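Long-range contacts in purine nucleoside phosphorylase (Schistosoma mansoni, PDB 6B4T), which catalyses the reversible phosphorolysis of purine nucleosides such as inosine and guanosine, giving the free base and ribose 1-phosphate: residues 113-118 and 221-226; 130-135 and 241-246; 192-197 and 216-221. All coordinates share one frame; numbering follows the deposited sequence.

Contact 1 (113-118 and 221-226); sequences LLITNL and MSTVPE. With CQJ (4-methylpyridin-2-ol), chain I; DMS (dimethyl sulfoxide), chain H.
N117 reaches from strand 112-121, inside the mixed sheet of the nucleoside phosphorylase fold, to T223, which sits at the N-cap position of helix 224-232. The T223 side chain does not cap the helix; its hydroxyl is turned to N117. At the base of the asparagine side chain, CB of N117 lies 3.7 Å from OG1 of T223. With CG between the backbone N and the carbonyl carbon (chi1 64°), the amide lies across T223 at about a right angle, CG of N117 again 3.7 Å from OG1. The tip divides its work: ND2 of N117 donates to OG1 of T223 (2.9 Å, N-H...O angle 147°), with the hydroxyl tilted 20° from the amide plane, while OD1 bonds to S241 on the neighbouring strand. Both ends of the buried amide are therefore engaged, which fixes its rotation. OG1 of T223 also faces I115, whose CG2 lies 3.9 Å away. CD1 of I115 is 4.4 Å from CB of E226, whose OE2 is salt-bridged to R86. The oxygen of a bound dimethyl sulfoxide accepts from N of L118 at 2.6 Å and from S35 N; by analogy with related phosphorylases, this corner probably belongs to the phosphate site. A single water donates to O of L118, accepts from N of M221 (2.9 Å), and lies 2.7 Å from the O atom of the bound 4-methylpyridin-2-ol.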
loop_
_atom_site.group_PDB
_atom_site.type_symbol
_atom_site.label_atom_id
_atom_site.label_comp_id
_atom_site.label_asym_id
_atom_site.label_seq_id
_atom_site.Cartn_x
_atom_site.Cartn_y
_atom_site.Cartn_z
ATOM N N LEU A 113 -8.257 -26.568 -0.254
ATOM C CA LEU A 113 -9.177 -25.429 -0.199
ATOM C C LEU A 113 -9.531 -25.010 -1.625
ATOM O O LEU A 113 -8.632 -24.736 -2.433
ATOM C CB LEU A 113 -8.548 -24.269 0.585
ATOM C CG LEU A 113 -9.304 -22.946 0.690
ATOM C CD1 LEU A 113 -10.654 -23.124 1.450
ATOM C CD2 LEU A 113 -8.436 -21.891 1.401
ATOM N N LEU A 114 -10.839 -25.007 -1.944
ATOM C CA LEU A 114 -11.361 -24.594 -3.250
ATOM C C LEU A 114 -12.033 -23.226 -3.117
ATOM O O LEU A 114 -12.868 -23.030 -2.220
ATOM C CB LEU A 114 -12.367 -25.639 -3.795
ATOM C CG LEU A 114 -11.932 -27.110 -3.771
ATOM C CD1 LEU A 114 -13.098 -28.000 -4.276
ATOM C CD2 LEU A 114 -10.700 -27.358 -4.587
ATOM N N ILE A 115 -11.663 -22.262 -3.990
ATOM C CA ILE A 115 -12.089 -20.862 -3.865
ATOM C C ILE A 115 -12.626 -20.356 -5.202
ATOM O O ILE A 115 -12.044 -20.625 -6.259
ATOM C CB ILE A 115 -10.926 -19.958 -3.390
ATOM C CG1 ILE A 115 -10.280 -20.511 -2.123
ATOM C CG2 ILE A 115 -11.422 -18.509 -3.140
ATOM C CD1 ILE A 115 -8.950 -19.790 -1.769
ATOM N N THR A 116 -13.755 -19.626 -5.167
ATOM C CA THR A 116 -14.243 -18.923 -6.359
ATOM C C THR A 116 -14.425 -17.433 -6.058
ATOM O O THR A 116 -14.628 -17.028 -4.901
ATOM C CB THR A 116 -15.592 -19.511 -6.916
ATOM O OG1 THR A 116 -16.636 -19.382 -5.938
ATOM C CG2 THR A 116 -15.463 -20.984 -7.332
ATOM N N ASN A 117 -14.338 -16.606 -7.109
ATOM C CA ASN A 117 -14.561 -15.169 -6.993
ATOM C C ASN A 117 -15.116 -14.625 -8.312
ATOM O O ASN A 117 -15.076 -15.294 -9.357
ATOM C CB ASN A 117 -13.264 -14.415 -6.587
ATOM C CG ASN A 117 -12.150 -14.507 -7.634
ATOM O OD1 ASN A 117 -12.311 -14.071 -8.754
ATOM N ND2 ASN A 117 -10.979 -15.001 -7.228
ATOM N N LEU A 118 -15.648 -13.393 -8.235
ATOM C CA LEU A 118 -16.017 -12.581 -9.391
ATOM C C LEU A 118 -14.938 -11.521 -9.604
ATOM O O LEU A 118 -14.453 -10.907 -8.643
ATOM C CB LEU A 118 -17.381 -11.922 -9.176
ATOM C CG LEU A 118 -18.632 -12.794 -9.208
ATOM C CD1 LEU A 118 -19.677 -12.127 -8.362
ATOM C CD2 LEU A 118 -19.116 -12.937 -10.646
ATOM N N MET A 221 -10.821 -8.114 -5.719
ATOM C CA MET A 221 -10.653 -7.580 -4.364
ATOM C C MET A 221 -10.630 -8.652 -3.265
ATOM O O MET A 221 -10.867 -8.326 -2.103
ATOM C CB MET A 221 -11.762 -6.556 -4.069
ATOM C CG MET A 221 -11.972 -5.492 -5.132
ATOM S SD MET A 221 -13.469 -4.509 -4.758
ATOM C CE MET A 221 -13.678 -3.621 -6.294
ATOM N N SER A 222 -10.399 -9.927 -3.600
ATOM C CA SER A 222 -10.464 -11.009 -2.617
ATOM C C SER A 222 -9.383 -12.041 -2.938
ATOM O O SER A 222 -8.458 -11.783 -3.711
ATOM C CB SER A 222 -11.855 -11.663 -2.609
ATOM O OG SER A 222 -12.021 -12.436 -3.790
ATOM N N THR A 223 -9.505 -13.205 -2.288
ATOM C CA THR A 223 -8.819 -14.453 -2.634
ATOM C C THR A 223 -7.339 -14.517 -2.222
ATOM O O THR A 223 -6.931 -15.469 -1.539
ATOM C CB THR A 223 -9.008 -14.737 -4.127
ATOM O OG1 THR A 223 -10.404 -14.964 -4.377
ATOM C CG2 THR A 223 -8.279 -16.028 -4.529
ATOM N N VAL A 224 -6.527 -13.509 -2.578
ATOM C CA VAL A 224 -5.096 -13.561 -2.239
ATOM C C VAL A 224 -4.857 -13.669 -0.737
ATOM O O VAL A 224 -3.968 -14.450 -0.332
ATOM C CB VAL A 224 -4.368 -12.380 -2.916
ATOM C CG1 VAL A 224 -2.963 -12.163 -2.388
ATOM C CG2 VAL A 224 -4.326 -12.621 -4.450
ATOM N N PRO A 225 -5.574 -12.943 0.156
ATOM C CA PRO A 225 -5.351 -13.152 1.614
ATOM C C PRO A 225 -5.565 -14.588 2.062
ATOM O O PRO A 225 -4.716 -15.147 2.785
ATOM C CB PRO A 225 -6.356 -12.189 2.265
ATOM C CG PRO A 225 -6.536 -11.080 1.223
ATOM C CD PRO A 225 -6.539 -11.845 -0.089
ATOM N N GLU A 226 -6.662 -15.218 1.619
ATOM C CA GLU A 226 -6.932 -16.609 2.013
ATOM C C GLU A 226 -5.909 -17.577 1.430
ATOM O O GLU A 226 -5.501 -18.535 2.106
ATOM C CB GLU A 226 -8.328 -17.048 1.557
ATOM C CG GLU A 226 -9.495 -16.245 2.029
ATOM C CD GLU A 226 -9.861 -15.201 1.000
ATOM O OE1 GLU A 226 -9.105 -14.237 0.885
ATOM O OE2 GLU A 226 -10.857 -15.372 0.261
HETATM C C4 CQJ I . -13.829 -6.404 -9.736
HETATM C C5 CQJ I . -14.933 -7.146 -9.801
HETATM C C3 CQJ I . -14.417 -5.698 -11.963
HETATM C C2 CQJ I . -15.339 -6.869 -12.254
HETATM C C1 CQJ I . -15.700 -7.259 -11.060
HETATM O O CQJ I . -13.043 -6.233 -8.644
HETATM N N CQJ I . -13.591 -5.670 -10.969
HETATM C C CQJ I . -16.691 -8.409 -10.871
HETATM S S DMS H . -16.165 -12.030 -4.834
HETATM O O DMS H . -16.493 -13.102 -5.796
HETATM C C1 DMS H . -16.826 -12.542 -3.211
HETATM C C2 DMS H . -14.407 -11.738 -4.673
HETATM O O HOH W 1 -12.352 -11.120 -6.904
HETATM O O HOH W 2 -13.456 -8.346 -6.938
#

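Contact 2 (130-135 and 241-246); sequences DFVLIK and SLIANN. With CQJ (4-methylpyridin-2-ol), chain I.
F131 and L242 meet on one face of the sheet, their side chains crossing obliquely, with CE1 of the ring 3.9 Å from CD1 of L242. The same methyl lies 3.5 Å from O of D130. W276 meets the phenyl group from helix 259-283, its plane turned about 60° from that of F131. On the other face V132 and I243 also lie askew to one another, and CG2 of V132 touches CD1 of I243 at 4.0 Å. With CG2 set beside its own backbone N (chi1 of V132 177° for the other branch), this methyl is the one directed at I243. The pairs belong to an antiparallel join of strands 131-139 and 236-246 within the central sheet of the phosphorylase fold, F131 with L242 being non-hydrogen-bonded and V132 with S241 hydrogen-bonded. N of V132 donates to O of S241 at 2.8 Å, N of S241 donates back to O of V132, and N of I243 donates almost straight to O of D130 (2.9 Å, 170°). S241 shares the V132 face; its OG, the partner of N117, lies 3.6 Å from CD1 of I134. Past the paired part, the strand reaches the ligand: OD1 of N245 comes to 3.1 Å from C2 of 4-methylpyridin-2-ol, and CB of A244 packs 3.6 Å from its methyl carbon.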
loop_
_atom_site.group_PDB
_atom_site.type_symbol
_atom_site.label_atom_id
_atom_site.label_comp_id
_atom_site.label_asym_id
_atom_site.label_seq_id
_atom_site.Cartn_x
_atom_site.Cartn_y
_atom_site.Cartn_z
ATOM N N ASP A 130 -16.503 -15.897 -18.963
ATOM C CA ASP A 130 -15.372 -16.824 -18.993
ATOM C C ASP A 130 -14.925 -17.168 -17.566
ATOM O O ASP A 130 -15.201 -16.436 -16.615
ATOM C CB ASP A 130 -14.194 -16.219 -19.780
ATOM C CG ASP A 130 -14.409 -16.169 -21.296
ATOM O OD1 ASP A 130 -15.352 -16.774 -21.847
ATOM O OD2 ASP A 130 -13.581 -15.504 -21.965
ATOM N N PHE A 131 -14.264 -18.333 -17.416
ATOM C CA PHE A 131 -13.628 -18.747 -16.160
ATOM C C PHE A 131 -12.106 -18.671 -16.312
ATOM O O PHE A 131 -11.577 -19.016 -17.376
ATOM C CB PHE A 131 -14.016 -20.189 -15.787
ATOM C CG PHE A 131 -15.497 -20.416 -15.650
ATOM C CD1 PHE A 131 -16.193 -19.870 -14.577
ATOM C CD2 PHE A 131 -16.178 -21.185 -16.565
ATOM C CE1 PHE A 131 -17.549 -20.071 -14.443
ATOM C CE2 PHE A 131 -17.546 -21.402 -16.432
ATOM C CZ PHE A 131 -18.225 -20.835 -15.365
ATOM N N VAL A 132 -11.401 -18.270 -15.250
ATOM C CA VAL A 132 -9.928 -18.258 -15.237
ATOM C C VAL A 132 -9.413 -19.097 -14.068
ATOM O O VAL A 132 -9.695 -18.785 -12.902
ATOM C CB VAL A 132 -9.363 -16.828 -15.160
ATOM C CG1 VAL A 132 -7.827 -16.809 -15.073
ATOM C CG2 VAL A 132 -9.839 -16.040 -16.367
ATOM N N LEU A 133 -8.652 -20.155 -14.393
ATOM C CA LEU A 133 -7.875 -20.892 -13.400
ATOM C C LEU A 133 -6.679 -20.030 -12.998
ATOM O O LEU A 133 -5.855 -19.679 -13.851
ATOM C CB LEU A 133 -7.428 -22.240 -13.984
ATOM C CG LEU A 133 -8.497 -23.143 -14.607
ATOM C CD1 LEU A 133 -7.866 -24.436 -15.146
ATOM C CD2 LEU A 133 -9.607 -23.459 -13.606
ATOM N N ILE A 134 -6.579 -19.659 -11.722
ATOM C CA ILE A 134 -5.519 -18.734 -11.294
ATOM C C ILE A 134 -4.226 -19.520 -11.104
ATOM O O ILE A 134 -4.206 -20.536 -10.393
ATOM C CB ILE A 134 -5.912 -17.992 -10.011
ATOM C CG1 ILE A 134 -7.152 -17.125 -10.271
ATOM C CG2 ILE A 134 -4.736 -17.137 -9.523
ATOM C CD1 ILE A 134 -7.748 -16.462 -9.024
ATOM N N LYS A 135 -3.140 -19.064 -11.755
ATOM C CA LYS A 135 -1.848 -19.754 -11.701
ATOM C C LYS A 135 -0.767 -18.973 -10.952
ATOM O O LYS A 135 0.320 -19.532 -10.719
ATOM C CB LYS A 135 -1.331 -20.085 -13.113
ATOM C CG LYS A 135 -1.058 -18.899 -13.990
ATOM C CD LYS A 135 -0.571 -19.353 -15.372
ATOM C CE LYS A 135 -0.212 -18.148 -16.238
ATOM N NZ LYS A 135 0.143 -18.582 -17.628
ATOM N N SER A 241 -11.648 -17.638 -11.051
ATOM C CA SER A 241 -12.391 -16.386 -11.229
ATOM C C SER A 241 -13.460 -16.544 -12.318
ATOM O O SER A 241 -13.208 -17.147 -13.371
ATOM C CB SER A 241 -11.460 -15.234 -11.628
ATOM O OG SER A 241 -10.599 -14.842 -10.585
ATOM N N LEU A 242 -14.652 -15.983 -12.057
ATOM C CA LEU A 242 -15.675 -15.756 -13.078
ATOM C C LEU A 242 -15.578 -14.299 -13.542
ATOM O O LEU A 242 -15.629 -13.372 -12.724
ATOM C CB LEU A 242 -17.083 -16.063 -12.546
ATOM C CG LEU A 242 -18.247 -15.603 -13.429
ATOM C CD1 LEU A 242 -18.240 -16.280 -14.794
ATOM C CD2 LEU A 242 -19.562 -15.896 -12.702
ATOM N N ILE A 243 -15.405 -14.094 -14.846
ATOM C CA ILE A 243 -15.154 -12.772 -15.411
ATOM C C ILE A 243 -16.480 -12.076 -15.677
ATOM O O ILE A 243 -17.301 -12.586 -16.430
ATOM C CB ILE A 243 -14.332 -12.886 -16.708
ATOM C CG1 ILE A 243 -13.002 -13.602 -16.431
ATOM C CG2 ILE A 243 -14.120 -11.533 -17.373
ATOM C CD1 ILE A 243 -12.119 -12.925 -15.403
ATOM N N ALA A 244 -16.657 -10.873 -15.105
ATOM C CA ALA A 244 -17.899 -10.133 -15.279
ATOM C C ALA A 244 -17.872 -9.188 -16.475
ATOM O O ALA A 244 -18.927 -8.876 -17.020
ATOM C CB ALA A 244 -18.221 -9.339 -14.014
ATOM N N ASN A 245 -16.691 -8.737 -16.889
ATOM C CA ASN A 245 -16.536 -7.695 -17.904
ATOM C C ASN A 245 -15.074 -7.694 -18.325
ATOM O O ASN A 245 -14.223 -8.267 -17.636
ATOM C CB ASN A 245 -16.916 -6.333 -17.343
ATOM C CG ASN A 245 -15.876 -5.831 -16.346
ATOM O OD1 ASN A 245 -15.604 -6.502 -15.349
ATOM N ND2 ASN A 245 -15.235 -4.704 -16.649
ATOM N N ASN A 246 -14.762 -7.003 -19.444
ATOM C CA ASN A 246 -13.367 -6.727 -19.793
ATOM C C ASN A 246 -13.119 -5.232 -19.595
ATOM O O ASN A 246 -13.659 -4.405 -20.339
ATOM C CB ASN A 246 -13.041 -7.167 -21.224
ATOM C CG ASN A 246 -11.565 -7.049 -21.516
ATOM O OD1 ASN A 246 -11.045 -5.938 -21.563
ATOM N ND2 ASN A 246 -10.867 -8.184 -21.642
HETATM C C4 CQJ I . -13.829 -6.404 -9.736
HETATM C C5 CQJ I . -14.933 -7.146 -9.801
HETATM C C3 CQJ I . -14.417 -5.698 -11.963
HETATM C C2 CQJ I . -15.339 -6.869 -12.254
HETATM C C1 CQJ I . -15.700 -7.259 -11.060
HETATM O O CQJ I . -13.043 -6.233 -8.644
HETATM N N CQJ I . -13.591 -5.670 -10.969
HETATM C C CQJ I . -16.691 -8.409 -10.871
#

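Contact 3 (192-197 and 216-221). With CQJ (4-methylpyridin-2-ol), chain I.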
loop_
_atom_site.group_PDB
_atom_site.type_symbol
_atom_site.label_atom_id
_atom_site.label_comp_id
_atom_site.label_asym_id
_atom_site.label_seq_id
_atom_site.Cartn_x
_atom_site.Cartn_y
_atom_site.Cartn_z
ATOM N N GLY A 192 -4.520 -17.764 -15.858
ATOM C CA GLY A 192 -4.057 -16.387 -15.772
ATOM C C GLY A 192 -3.547 -15.960 -14.409
ATOM O O GLY A 192 -3.699 -16.654 -13.395
ATOM N N VAL A 193 -2.938 -14.778 -14.416
ATOM C CA VAL A 193 -2.382 -14.115 -13.230
ATOM C C VAL A 193 -3.406 -13.127 -12.658
ATOM O O VAL A 193 -3.899 -12.249 -13.387
ATOM C CB VAL A 193 -1.070 -13.384 -13.580
ATOM C CG1 VAL A 193 -0.563 -12.559 -12.390
ATOM C CG2 VAL A 193 -0.002 -14.361 -14.081
ATOM N N TYR A 194 -3.679 -13.240 -11.340
ATOM C CA TYR A 194 -4.674 -12.434 -10.616
ATOM C C TYR A 194 -4.005 -11.276 -9.876
ATOM O O TYR A 194 -3.117 -11.491 -9.039
ATOM C CB TYR A 194 -5.428 -13.326 -9.626
ATOM C CG TYR A 194 -6.533 -12.691 -8.782
ATOM C CD1 TYR A 194 -7.870 -12.826 -9.139
ATOM C CD2 TYR A 194 -6.245 -11.990 -7.615
ATOM C CE1 TYR A 194 -8.887 -12.294 -8.370
ATOM C CE2 TYR A 194 -7.261 -11.437 -6.839
ATOM C CZ TYR A 194 -8.587 -11.591 -7.213
ATOM O OH TYR A 194 -9.592 -11.054 -6.442
ATOM N N ALA A 195 -4.432 -10.050 -10.171
ATOM C CA ALA A 195 -3.987 -8.869 -9.424
ATOM C C ALA A 195 -4.972 -8.567 -8.304
ATOM O O ALA A 195 -6.178 -8.469 -8.551
ATOM C CB ALA A 195 -3.883 -7.651 -10.341
ATOM N N PHE A 196 -4.446 -8.368 -7.078
ATOM C CA PHE A 196 -5.256 -8.027 -5.901
ATOM C C PHE A 196 -5.302 -6.493 -5.761
ATOM O O PHE A 196 -4.296 -5.858 -5.431
ATOM C CB PHE A 196 -4.667 -8.728 -4.663
ATOM C CG PHE A 196 -5.400 -8.479 -3.346
ATOM C CD1 PHE A 196 -6.734 -8.053 -3.292
ATOM C CD2 PHE A 196 -4.724 -8.656 -2.132
ATOM C CE1 PHE A 196 -7.370 -7.815 -2.074
ATOM C CE2 PHE A 196 -5.354 -8.414 -0.920
ATOM C CZ PHE A 196 -6.677 -7.986 -0.880
ATOM N N ASN A 197 -6.478 -5.903 -6.051
ATOM C CA ASN A 197 -6.831 -4.509 -5.750
ATOM C C ASN A 197 -7.558 -4.499 -4.403
ATOM O O ASN A 197 -8.637 -5.091 -4.267
ATOM C CB ASN A 197 -7.753 -3.965 -6.854
ATOM C CG ASN A 197 -8.456 -2.648 -6.488
ATOM O OD1 ASN A 197 -7.929 -1.828 -5.728
ATOM N ND2 ASN A 197 -9.680 -2.468 -7.016
ATOM N N CYS A 216 -0.846 -8.487 -15.797
ATOM C CA CYS A 216 -2.013 -9.016 -15.103
ATOM C C CYS A 216 -3.046 -9.461 -16.121
ATOM O O CYS A 216 -3.246 -8.811 -17.148
ATOM C CB CYS A 216 -2.624 -7.970 -14.164
ATOM S SG CYS A 216 -1.415 -7.268 -13.001
ATOM N N ASP A 217 -3.685 -10.598 -15.853
ATOM C CA ASP A 217 -4.759 -11.078 -16.699
ATOM C C ASP A 217 -6.143 -10.759 -16.154
ATOM O O ASP A 217 -7.060 -10.535 -16.945
ATOM C CB ASP A 217 -4.635 -12.594 -16.889
ATOM C CG ASP A 217 -3.296 -12.989 -17.570
ATOM O OD1 ASP A 217 -3.068 -12.506 -18.698
ATOM O OD2 ASP A 217 -2.480 -13.746 -16.975
ATOM N N VAL A 218 -6.290 -10.750 -14.822
ATOM C CA VAL A 218 -7.563 -10.569 -14.117
ATOM C C VAL A 218 -7.289 -9.675 -12.906
ATOM O O VAL A 218 -6.171 -9.639 -12.402
ATOM C CB VAL A 218 -8.145 -11.952 -13.676
ATOM C CG1 VAL A 218 -9.458 -11.787 -12.968
ATOM C CG2 VAL A 218 -8.316 -12.873 -14.858
ATOM N N VAL A 219 -8.310 -8.934 -12.431
ATOM C CA VAL A 219 -8.180 -8.101 -11.217
ATOM C C VAL A 219 -9.416 -8.280 -10.321
ATOM O O VAL A 219 -10.551 -8.365 -10.799
ATOM C CB VAL A 219 -7.928 -6.606 -11.577
ATOM C CG1 VAL A 219 -9.042 -6.021 -12.434
ATOM C CG2 VAL A 219 -7.744 -5.746 -10.327
ATOM N N GLY A 220 -9.197 -8.346 -9.001
ATOM C CA GLY A 220 -10.293 -8.403 -8.056
ATOM C C GLY A 220 -9.853 -8.041 -6.654
ATOM O O GLY A 220 -8.680 -7.733 -6.413
ATOM N N MET A 221 -10.821 -8.114 -5.719
ATOM C CA MET A 221 -10.653 -7.580 -4.364
ATOM C C MET A 221 -10.630 -8.652 -3.265
ATOM O O MET A 221 -10.867 -8.326 -2.103
ATOM C CB MET A 221 -11.762 -6.556 -4.069
ATOM C CG MET A 221 -11.972 -5.492 -5.132
ATOM S SD MET A 221 -13.469 -4.509 -4.758
ATOM C CE MET A 221 -13.678 -3.621 -6.294
HETATM C C4 CQJ I . -13.829 -6.404 -9.736
HETATM C C5 CQJ I . -14.933 -7.146 -9.801
HETATM C C3 CQJ I . -14.417 -5.698 -11.963
HETATM C C2 CQJ I . -15.339 -6.869 -12.254
HETATM C C1 CQJ I . -15.700 -7.259 -11.060
HETATM O O CQJ I . -13.043 -6.233 -8.644
HETATM N N CQJ I . -13.591 -5.670 -10.969
HETATM C C CQJ I . -16.691 -8.409 -10.871
#
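Strands 192-196 and 218-220 run parallel, their axes 4.6 Å apart at closest and 29° from aligned, and complete a beta-alpha-beta unit through helix 205-213. The ladder opens at D217, where OD2 accepts from N of V193 (2.8 Å) through its anti lone pair, while O of V193 takes both the D217 and V218 N-H groups. OD1 of D217 is held in turn by N123. Further along, N of A195 donates to O of V218 (2.9 Å), N of G220 to O of A195 (3.1 Å), and N of N197 to O of G220 (2.9 Å). Y194, its CG anti to the backbone N (chi1 -179°), extends along the ladder and sets OH close to the bare CA of G220; that hydroxyl also accepts from N of S222. F196 shares this face: O of G220 lies in the ring plane at the edge of F196, 3.7 Å from CD1, and CE1 approaches O of M221. On the other face CB of A195 rests 3.6 Å from SG of C216. The bonds on N and O of G220, one on each, fix its peptides next to M221, whose CE lies 3.6 Å from the O atom of 4-methylpyridin-2-ol.

In the fold
Contacts 2 and 3 lie in one sheet, and contact 1 joins its strand 112-121 to the loop and helix that follow strand 218-220. The centre of contact 1 is about 12 Å from that of contact 2 and 11 Å from that of contact 3. It meets contact 2 where O of N117 lies 2.8 Å from N of L242, and contact 3 where O of S222 lies 3.0 Å from OH of Y194. Contacts 2 and 3 (centres about 9 Å apart) are joined by strand pairing, O of G192 being 3.0 Å from N of K135. All touch the 4-methylpyridin-2-ol, which, near N245 and M221, probably occupies the base site, as in related phosphorylases, with dimethyl sulfoxide in the probable phosphate site. M221 also packs on F161 of a neighbouring subunit.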